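Local structure of RagB/SusD family nutrient uptake outer membrane protein (Bacteroides thetaiotaomicron, 7KV2) at residues 154-157 with 158-162; 67-70 with 71-75; 54-57 with 58-61. The protein probably binds beta-glucan at the cell surface as a SusD-family outer-membrane protein, helping this gut bacterium to capture and take up the polysaccharide. All coordinates share one frame; numbering follows the deposited sequence.

Contact 1: 154-157 with 158-162; sequences YYNW and VWKFW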
loop_
_atom_site.group_PDB
_atom_site.type_symbol
_atom_site.label_atom_id
_atom_site.label_comp_id
_atom_site.label_asym_id
_atom_site.label_seq_id
_atom_site.Cartn_x
_atom_site.Cartn_y
_atom_site.Cartn_z
ATOM N N TYR A 154 -4.609 -2.961 10.450
ATOM C CA TYR A 154 -4.851 -4.338 9.973
ATOM C C TYR A 154 -6.336 -4.520 9.594
ATOM O O TYR A 154 -6.619 -5.210 8.577
ATOM C CB TYR A 154 -4.372 -5.331 11.026
ATOM C CG TYR A 154 -2.899 -5.353 11.314
ATOM C CD1 TYR A 154 -1.984 -5.654 10.305
ATOM C CD2 TYR A 154 -2.414 -5.204 12.600
ATOM C CE1 TYR A 154 -0.636 -5.777 10.577
ATOM C CE2 TYR A 154 -1.060 -5.281 12.873
ATOM C CZ TYR A 154 -0.160 -5.563 11.857
ATOM O OH TYR A 154 1.184 -5.699 12.097
ATOM N N TYR A 155 -7.273 -3.965 10.388
ATOM C CA TYR A 155 -8.726 -4.037 10.071
ATOM C C TYR A 155 -9.022 -3.289 8.765
ATOM O O TYR A 155 -9.864 -3.727 8.016
ATOM C CB TYR A 155 -9.601 -3.478 11.197
ATOM C CG TYR A 155 -9.927 -4.529 12.223
ATOM C CD1 TYR A 155 -10.602 -5.667 11.840
ATOM C CD2 TYR A 155 -9.588 -4.396 13.558
ATOM C CE1 TYR A 155 -10.911 -6.676 12.736
ATOM C CE2 TYR A 155 -9.905 -5.396 14.471
ATOM C CZ TYR A 155 -10.551 -6.545 14.061
ATOM O OH TYR A 155 -10.875 -7.555 14.935
ATOM N N ASN A 156 -8.268 -2.234 8.466
ATOM C CA ASN A 156 -8.428 -1.454 7.233
ATOM C C ASN A 156 -8.123 -2.362 6.036
ATOM O O ASN A 156 -8.813 -2.241 5.012
ATOM C CB ASN A 156 -7.547 -0.197 7.288
ATOM C CG ASN A 156 -7.763 0.659 6.078
ATOM O OD1 ASN A 156 -8.909 1.023 5.776
ATOM N ND2 ASN A 156 -6.662 0.973 5.382
ATOM N N TRP A 157 -7.160 -3.278 6.142
ATOM C CA TRP A 157 -6.839 -4.177 5.010
ATOM C C TRP A 157 -8.115 -5.007 4.715
ATOM O O TRP A 157 -8.525 -5.129 3.565
ATOM C CB TRP A 157 -5.681 -5.094 5.376
ATOM C CG TRP A 157 -4.296 -4.501 5.339
ATOM C CD1 TRP A 157 -3.903 -3.295 4.847
ATOM C CD2 TRP A 157 -3.099 -5.171 5.766
ATOM N NE1 TRP A 157 -2.541 -3.166 4.950
ATOM C CE2 TRP A 157 -2.018 -4.303 5.491
ATOM C CE3 TRP A 157 -2.831 -6.419 6.333
ATOM C CZ2 TRP A 157 -0.705 -4.624 5.811
ATOM C CZ3 TRP A 157 -1.512 -6.767 6.592
ATOM C CH2 TRP A 157 -0.463 -5.876 6.315
ATOM N N VAL A 158 -8.719 -5.610 5.737
ATOM C CA VAL A 158 -9.907 -6.485 5.488
ATOM C C VAL A 158 -11.167 -5.658 5.260
ATOM O O VAL A 158 -11.996 -6.119 4.467
ATOM C CB VAL A 158 -10.078 -7.584 6.551
ATOM C CG1 VAL A 158 -9.114 -8.734 6.316
ATOM C CG2 VAL A 158 -9.948 -7.060 7.966
ATOM N N TRP A 159 -11.298 -4.500 5.880
ATOM C CA TRP A 159 -12.442 -3.577 5.678
ATOM C C TRP A 159 -12.509 -3.178 4.199
ATOM O O TRP A 159 -13.597 -3.284 3.548
ATOM C CB TRP A 159 -12.330 -2.381 6.605
ATOM C CG TRP A 159 -13.392 -1.332 6.470
ATOM C CD1 TRP A 159 -14.734 -1.483 6.704
ATOM C CD2 TRP A 159 -13.203 0.042 6.092
ATOM N NE1 TRP A 159 -15.385 -0.300 6.501
ATOM C CE2 TRP A 159 -14.476 0.651 6.095
ATOM C CE3 TRP A 159 -12.095 0.811 5.713
ATOM C CZ2 TRP A 159 -14.652 1.991 5.781
ATOM C CZ3 TRP A 159 -12.263 2.141 5.402
ATOM C CH2 TRP A 159 -13.530 2.736 5.460
ATOM N N LYS A 160 -11.377 -2.730 3.648
ATOM C CA LYS A 160 -11.358 -2.270 2.246
ATOM C C LYS A 160 -11.619 -3.441 1.306
ATOM O O LYS A 160 -12.413 -3.244 0.390
ATOM C CB LYS A 160 -10.046 -1.532 1.904
ATOM C CG LYS A 160 -10.068 -0.101 2.401
ATOM C CD LYS A 160 -9.038 0.769 1.738
ATOM C CE LYS A 160 -9.378 2.225 1.890
ATOM N NZ LYS A 160 -8.394 3.048 1.160
ATOM N N PHE A 161 -10.916 -4.563 1.428
ATOM C CA PHE A 161 -10.966 -5.624 0.399
ATOM C C PHE A 161 -12.268 -6.431 0.556
ATOM O O PHE A 161 -12.778 -6.824 -0.476
ATOM C CB PHE A 161 -9.757 -6.545 0.425
ATOM C CG PHE A 161 -8.523 -5.923 -0.220
ATOM C CD1 PHE A 161 -8.319 -5.987 -1.591
ATOM C CD2 PHE A 161 -7.552 -5.303 0.562
ATOM C CE1 PHE A 161 -7.199 -5.403 -2.183
ATOM C CE2 PHE A 161 -6.409 -4.743 -0.018
ATOM C CZ PHE A 161 -6.232 -4.802 -1.384
ATOM N N TRP A 162 -12.738 -6.663 1.777
ATOM C CA TRP A 162 -13.893 -7.596 1.979
ATOM C C TRP A 162 -15.099 -6.930 2.673
ATOM O O TRP A 162 -16.220 -7.462 2.477
ATOM C CB TRP A 162 -13.437 -8.826 2.743
ATOM C CG TRP A 162 -12.617 -9.792 1.959
ATOM C CD1 TRP A 162 -13.073 -10.723 1.081
ATOM C CD2 TRP A 162 -11.187 -9.932 2.000
ATOM N NE1 TRP A 162 -12.035 -11.451 0.588
ATOM C CE2 TRP A 162 -10.862 -10.987 1.135
ATOM C CE3 TRP A 162 -10.157 -9.243 2.663
ATOM C CZ2 TRP A 162 -9.552 -11.428 0.957
ATOM C CZ3 TRP A 162 -8.871 -9.705 2.516
ATOM C CH2 TRP A 162 -8.564 -10.734 1.631
#
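Val158 meets Tyr155 one turn back in the helix: its CG2 comes obliquely to Tyr155 CD1 at 4.2 Å. The branched side chain is short enough to fit where helix 137-162 packs against helix 110-130, with Ala115 as its neighbour there, while the hydroxyl of Tyr155 is held by the backbone oxygen of Phe168.

Trp159 N donates to Tyr155 O over 2.7 Å. Its indole swings out with CG anti to the backbone N (chi1 177°), as does the amide of Asn156 (chi1 -176°), and from these starting points the amide crosses the rim of the indole, planes 41° apart. Asn156 OD1 reaches the benzo edge of the indole in its plane, 3.2 Å from Trp159 CE3. That carbonyl oxygen is buried and has no hydrogen-bond partner in the model, so the polarised ring C-H edge is probably a mild substitute; the amide's ND2 is bound by Glu226.

Such i to i+3 and i to i+4 meetings are the normal currency of an alpha-helix, here a long one in the TPR-like helical part of the SusD fold. Lys160 N bonds Asn156 O at 2.9 Å, and its extended aliphatic chain passes Asn156 OD1, with CG 3.7 Å away, before NZ forms a salt bridge with Glu226. A lysine suits this buried place because its long chain carries the charge to that carboxylate. Phe161 N continues the pattern to Trp157 O, and the same oxygen lies at the ring's edge, 3.2 Å from Phe161 CD2.

Contact 2: 67-70 with 71-75; sequences YNPV and NLMSD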
loop_
_atom_site.group_PDB
_atom_site.type_symbol
_atom_site.label_atom_id
_atom_site.label_comp_id
_atom_site.label_asym_id
_atom_site.label_seq_id
_atom_site.Cartn_x
_atom_site.Cartn_y
_atom_site.Cartn_z
ATOM N N TYR A 67 1.590 -14.967 -2.520
ATOM C CA TYR A 67 2.073 -13.584 -2.815
ATOM C C TYR A 67 0.864 -12.675 -2.919
ATOM O O TYR A 67 0.107 -12.777 -3.916
ATOM C CB TYR A 67 2.874 -13.596 -4.114
ATOM C CG TYR A 67 4.004 -14.578 -4.117
ATOM C CD1 TYR A 67 5.233 -14.260 -3.573
ATOM C CD2 TYR A 67 3.860 -15.840 -4.674
ATOM C CE1 TYR A 67 6.274 -15.161 -3.552
ATOM C CE2 TYR A 67 4.892 -16.759 -4.651
ATOM C CZ TYR A 67 6.114 -16.410 -4.115
ATOM O OH TYR A 67 7.181 -17.274 -4.074
ATOM N N ASN A 68 0.581 -11.890 -1.874
ATOM C CA ASN A 68 -0.552 -10.932 -1.837
ATOM C C ASN A 68 -0.019 -9.529 -1.469
ATOM O O ASN A 68 -0.535 -8.882 -0.563
ATOM C CB ASN A 68 -1.628 -11.332 -0.824
ATOM C CG ASN A 68 -2.439 -12.602 -1.073
ATOM O OD1 ASN A 68 -3.258 -12.921 -0.202
ATOM N ND2 ASN A 68 -2.223 -13.322 -2.168
ATOM N N PRO A 69 0.992 -8.975 -2.187
ATOM C CA PRO A 69 1.505 -7.649 -1.873
ATOM C C PRO A 69 0.350 -6.637 -1.874
ATOM O O PRO A 69 -0.407 -6.512 -2.870
ATOM C CB PRO A 69 2.563 -7.389 -2.978
ATOM C CG PRO A 69 2.168 -8.298 -4.083
ATOM C CD PRO A 69 1.582 -9.523 -3.414
ATOM N N VAL A 70 0.194 -5.920 -0.766
ATOM C CA VAL A 70 -1.079 -5.246 -0.441
ATOM C C VAL A 70 -1.361 -4.108 -1.434
ATOM O O VAL A 70 -2.483 -3.891 -1.786
ATOM C CB VAL A 70 -1.123 -4.827 1.028
ATOM C CG1 VAL A 70 -0.050 -3.800 1.403
ATOM C CG2 VAL A 70 -2.506 -4.288 1.372
ATOM N N ASN A 71 -0.343 -3.377 -1.869
ATOM C CA ASN A 71 -0.504 -2.342 -2.901
ATOM C C ASN A 71 -1.017 -2.979 -4.196
ATOM O O ASN A 71 -1.903 -2.387 -4.782
ATOM C CB ASN A 71 0.806 -1.547 -3.117
ATOM C CG ASN A 71 2.057 -2.366 -3.386
ATOM O OD1 ASN A 71 2.246 -3.443 -2.823
ATOM N ND2 ASN A 71 2.914 -1.904 -4.318
ATOM N N LEU A 72 -0.385 -4.026 -4.703
ATOM C CA LEU A 72 -0.721 -4.553 -6.040
ATOM C C LEU A 72 -2.117 -5.180 -5.958
ATOM O O LEU A 72 -2.807 -5.175 -7.010
ATOM C CB LEU A 72 0.258 -5.628 -6.526
ATOM C CG LEU A 72 1.727 -5.245 -6.710
ATOM C CD1 LEU A 72 2.496 -6.384 -7.379
ATOM C CD2 LEU A 72 1.831 -3.999 -7.502
ATOM N N MET A 73 -2.489 -5.731 -4.805
ATOM C CA MET A 73 -3.802 -6.405 -4.704
ATOM C C MET A 73 -4.938 -5.415 -5.058
ATOM O O MET A 73 -5.956 -5.878 -5.679
ATOM C CB MET A 73 -4.045 -7.084 -3.358
ATOM C CG MET A 73 -3.144 -8.272 -3.056
ATOM S SD MET A 73 -3.095 -9.578 -4.308
ATOM C CE MET A 73 -1.825 -8.975 -5.415
ATOM N N SER A 74 -4.830 -4.122 -4.730
ATOM C CA SER A 74 -5.802 -3.103 -5.199
ATOM C C SER A 74 -5.437 -2.623 -6.608
ATOM O O SER A 74 -6.361 -2.441 -7.429
ATOM C CB SER A 74 -6.010 -2.006 -4.196
ATOM O OG SER A 74 -4.869 -1.160 -4.079
ATOM N N ASP A 75 -4.161 -2.348 -6.909
ATOM C CA ASP A 75 -3.844 -1.692 -8.205
ATOM C C ASP A 75 -4.247 -2.584 -9.376
ATOM O O ASP A 75 -4.560 -2.018 -10.420
ATOM C CB ASP A 75 -2.381 -1.243 -8.282
ATOM C CG ASP A 75 -2.103 -0.009 -7.425
ATOM O OD1 ASP A 75 -2.962 0.929 -7.400
ATOM O OD2 ASP A 75 -1.019 0.037 -6.801
HETATM O O HOH W 1 -4.121 -1.706 -1.648
#
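A water ties Val70 to Ser74 across the first turn of the helix, donating to Val70 O at 2.7 Å and hydrogen-bonded to Ser74 OG at 2.6 Å. One residue earlier in the same turn, Pro69 O receives the N-H of Met73 at 2.9 Å, the i to i+4 bond that opens the short helix. Proline suits this place: just before the first turn the helix's own bonds do not call on the residue's N-H, and its absence costs nothing, while the ring offers apolar carbons.

Two side chains of that turn use them. Leu72 CD1 reaches Pro69 CG at 3.8 Å, crossing the ring obliquely. Met73 starts with CG anti to the carbonyl carbon (chi1 -67°) and then bends at both following torsions, which folds the thioether back over the entering chain: Met73 SD lies 3.8 Å from Asn68 CA, and Met73 CE rests 4.0 Å from Pro69 CD. An unbranched, flexible side chain can make that fold.

Asn68 is fixed by its polar end, with OD1 accepting from Leu111 N while ND2 donates to Tyr67 O at 3.0 Å, from above that carbonyl's plane, and to Glu66. Asn71 ND2 donates to Gly459 O, and the Leu72 side chain packs on Leu299 and Ile303 of helix 299-303. The whole is a loop-to-helix junction, the N-terminal first turn of helix 70-75, entered through Pro69 and buried in the SusD fold.

Contact 3: 54-57 with 58-61; sequences YDPL and HWPD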
loop_
_atom_site.group_PDB
_atom_site.type_symbol
_atom_site.label_atom_id
_atom_site.label_comp_id
_atom_site.label_asym_id
_atom_site.label_seq_id
_atom_site.Cartn_x
_atom_site.Cartn_y
_atom_site.Cartn_z
ATOM N N TYR A 54 3.905 -5.466 15.210
ATOM C CA TYR A 54 4.296 -4.812 13.929
ATOM C C TYR A 54 4.647 -5.844 12.850
ATOM O O TYR A 54 4.675 -5.470 11.650
ATOM C CB TYR A 54 5.506 -3.887 14.131
ATOM C CG TYR A 54 5.248 -2.577 14.834
ATOM C CD1 TYR A 54 5.280 -2.483 16.218
ATOM C CD2 TYR A 54 4.990 -1.418 14.126
ATOM C CE1 TYR A 54 5.053 -1.274 16.863
ATOM C CE2 TYR A 54 4.787 -0.187 14.756
ATOM C CZ TYR A 54 4.825 -0.108 16.136
ATOM O OH TYR A 54 4.605 1.088 16.767
ATOM N N ASP A 55 4.970 -7.094 13.193
ATOM C CA ASP A 55 5.611 -7.997 12.204
ATOM C C ASP A 55 4.683 -8.267 11.028
ATOM O O ASP A 55 5.149 -8.330 9.893
ATOM C CB ASP A 55 6.095 -9.296 12.846
ATOM C CG ASP A 55 7.487 -9.166 13.413
ATOM O OD1 ASP A 55 8.379 -8.668 12.696
ATOM O OD2 ASP A 55 7.668 -9.549 14.588
ATOM N N PRO A 56 3.370 -8.519 11.229
ATOM C CA PRO A 56 2.485 -8.848 10.102
ATOM C C PRO A 56 2.374 -7.733 9.038
ATOM O O PRO A 56 2.000 -8.019 7.922
ATOM C CB PRO A 56 1.159 -9.160 10.810
ATOM C CG PRO A 56 1.622 -9.696 12.147
ATOM C CD PRO A 56 2.702 -8.706 12.539
ATOM N N LEU A 57 2.738 -6.494 9.384
ATOM C CA LEU A 57 2.890 -5.411 8.365
ATOM C C LEU A 57 3.731 -5.905 7.186
ATOM O O LEU A 57 3.366 -5.543 6.027
ATOM C CB LEU A 57 3.537 -4.149 8.960
ATOM C CG LEU A 57 2.682 -3.371 9.944
ATOM C CD1 LEU A 57 3.508 -2.263 10.559
ATOM C CD2 LEU A 57 1.403 -2.824 9.316
ATOM N N HIS A 58 4.825 -6.639 7.421
ATOM C CA HIS A 58 5.793 -6.984 6.357
ATOM C C HIS A 58 5.555 -8.397 5.853
ATOM O O HIS A 58 6.398 -8.878 5.167
ATOM C CB HIS A 58 7.258 -6.767 6.763
ATOM C CG HIS A 58 7.745 -7.603 7.900
ATOM N ND1 HIS A 58 8.216 -8.893 7.747
ATOM C CD2 HIS A 58 7.849 -7.315 9.208
ATOM C CE1 HIS A 58 8.572 -9.366 8.938
ATOM N NE2 HIS A 58 8.381 -8.413 9.840
ATOM N N TRP A 59 4.405 -9.014 6.111
ATOM C CA TRP A 59 4.124 -10.406 5.668
ATOM C C TRP A 59 3.483 -10.551 4.287
ATOM O O TRP A 59 3.848 -11.504 3.607
ATOM C CB TRP A 59 3.210 -11.083 6.710
ATOM C CG TRP A 59 3.912 -11.415 7.989
ATOM C CD1 TRP A 59 5.195 -11.124 8.347
ATOM C CD2 TRP A 59 3.320 -12.089 9.126
ATOM N NE1 TRP A 59 5.443 -11.572 9.621
ATOM C CE2 TRP A 59 4.311 -12.160 10.127
ATOM C CE3 TRP A 59 2.057 -12.628 9.384
ATOM C CZ2 TRP A 59 4.080 -12.768 11.365
ATOM C CZ3 TRP A 59 1.833 -13.246 10.597
ATOM C CH2 TRP A 59 2.833 -13.316 11.568
ATOM N N PRO A 60 2.424 -9.784 3.911
ATOM C CA PRO A 60 1.504 -10.211 2.860
ATOM C C PRO A 60 2.092 -10.391 1.461
ATOM O O PRO A 60 1.575 -11.202 0.684
ATOM C CB PRO A 60 0.378 -9.160 2.796
ATOM C CG PRO A 60 0.772 -8.066 3.711
ATOM C CD PRO A 60 1.945 -8.556 4.541
ATOM N N ASP A 61 3.226 -9.751 1.186
ATOM C CA ASP A 61 3.928 -9.943 -0.104
ATOM C C ASP A 61 4.407 -11.408 -0.258
ATOM O O ASP A 61 4.551 -11.888 -1.417
ATOM C CB ASP A 61 5.062 -8.920 -0.232
ATOM C CG ASP A 61 6.146 -9.071 0.822
ATOM O OD1 ASP A 61 5.816 -9.121 2.044
ATOM O OD2 ASP A 61 7.327 -9.059 0.414
#
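The carboxylate of Asp55 and the imidazole of His58 run out from the turn together, yet their planes stand 87° apart. His58 NE2 donates to Asp55 OD1 over 2.9 Å, meeting the anti lone pair, and the oxygen sits close to the imidazole plane. The ring can fold back this far because His58 CG stands between its backbone N and carbonyl carbon (chi1 63°). This posture also lays one ring face over Asp55 O, which is 3.0 Å from His58 CD2. Asp55 holds His58 twice, once through OD1 and once through its backbone O, which accepts His58 N at 3.0 Å. The Asp55 carboxylate would be expected to favour a protonated imidazole, though its weak, long pairing with Arg121 may temper this.

Pro56 and Trp59 make the second pair, the pyrrolidine lying along the indole. Pro56 CA sits over the indole face, 3.6 Å from the centroid of the five-membered ring in a CH-pi contact, while Pro56 CB approaches Trp59 CE3 at 3.9 Å. Proline thus offers its polarised CA-H to the electron-rich face, with CB and CG against the benzo ring; Cys114 and Ser117 of helix 110-130 also touch the indole. With an alanine here instead of Trp59, Pro56 would probably lose its aromatic cover and a gap would be likely to open toward helix 110-130. Trp59 N completes the turn by donating to Pro56 O at 3.2 Å.

These i to i+3 bonds belong to a 3-10 turn following helix 43-53, locked by a His-carboxylate hydrogen bond and a proline-tryptophan CH-pi contact.

How the contacts relate
All three contacts are local, lie in the N-terminal part of the chain and touch one another. Contact 1, regular alpha-helix, is wholly buried, and its aromatic residues pack against neighbouring helices and loops. Contact 2, a helix start, and contact 3, an irregular turn, each include partly exposed residues: Tyr67 and Val70, Tyr54 and Asp55. Helix 137-162 joins them: Phe161 packs on Met73 and Ser74, Trp157 on Val70 and Pro60, and Tyr154 on Pro56. Contacts 2 and 3 share the connection between helices 43-53 and 70-75, where Asn68 N probably bonds Pro60 O. A direct side-chain hydrogen bond between paired segments distinguishes contact 3; contact 2 has a water instead, and backbone bonds with packing dominate contact 1.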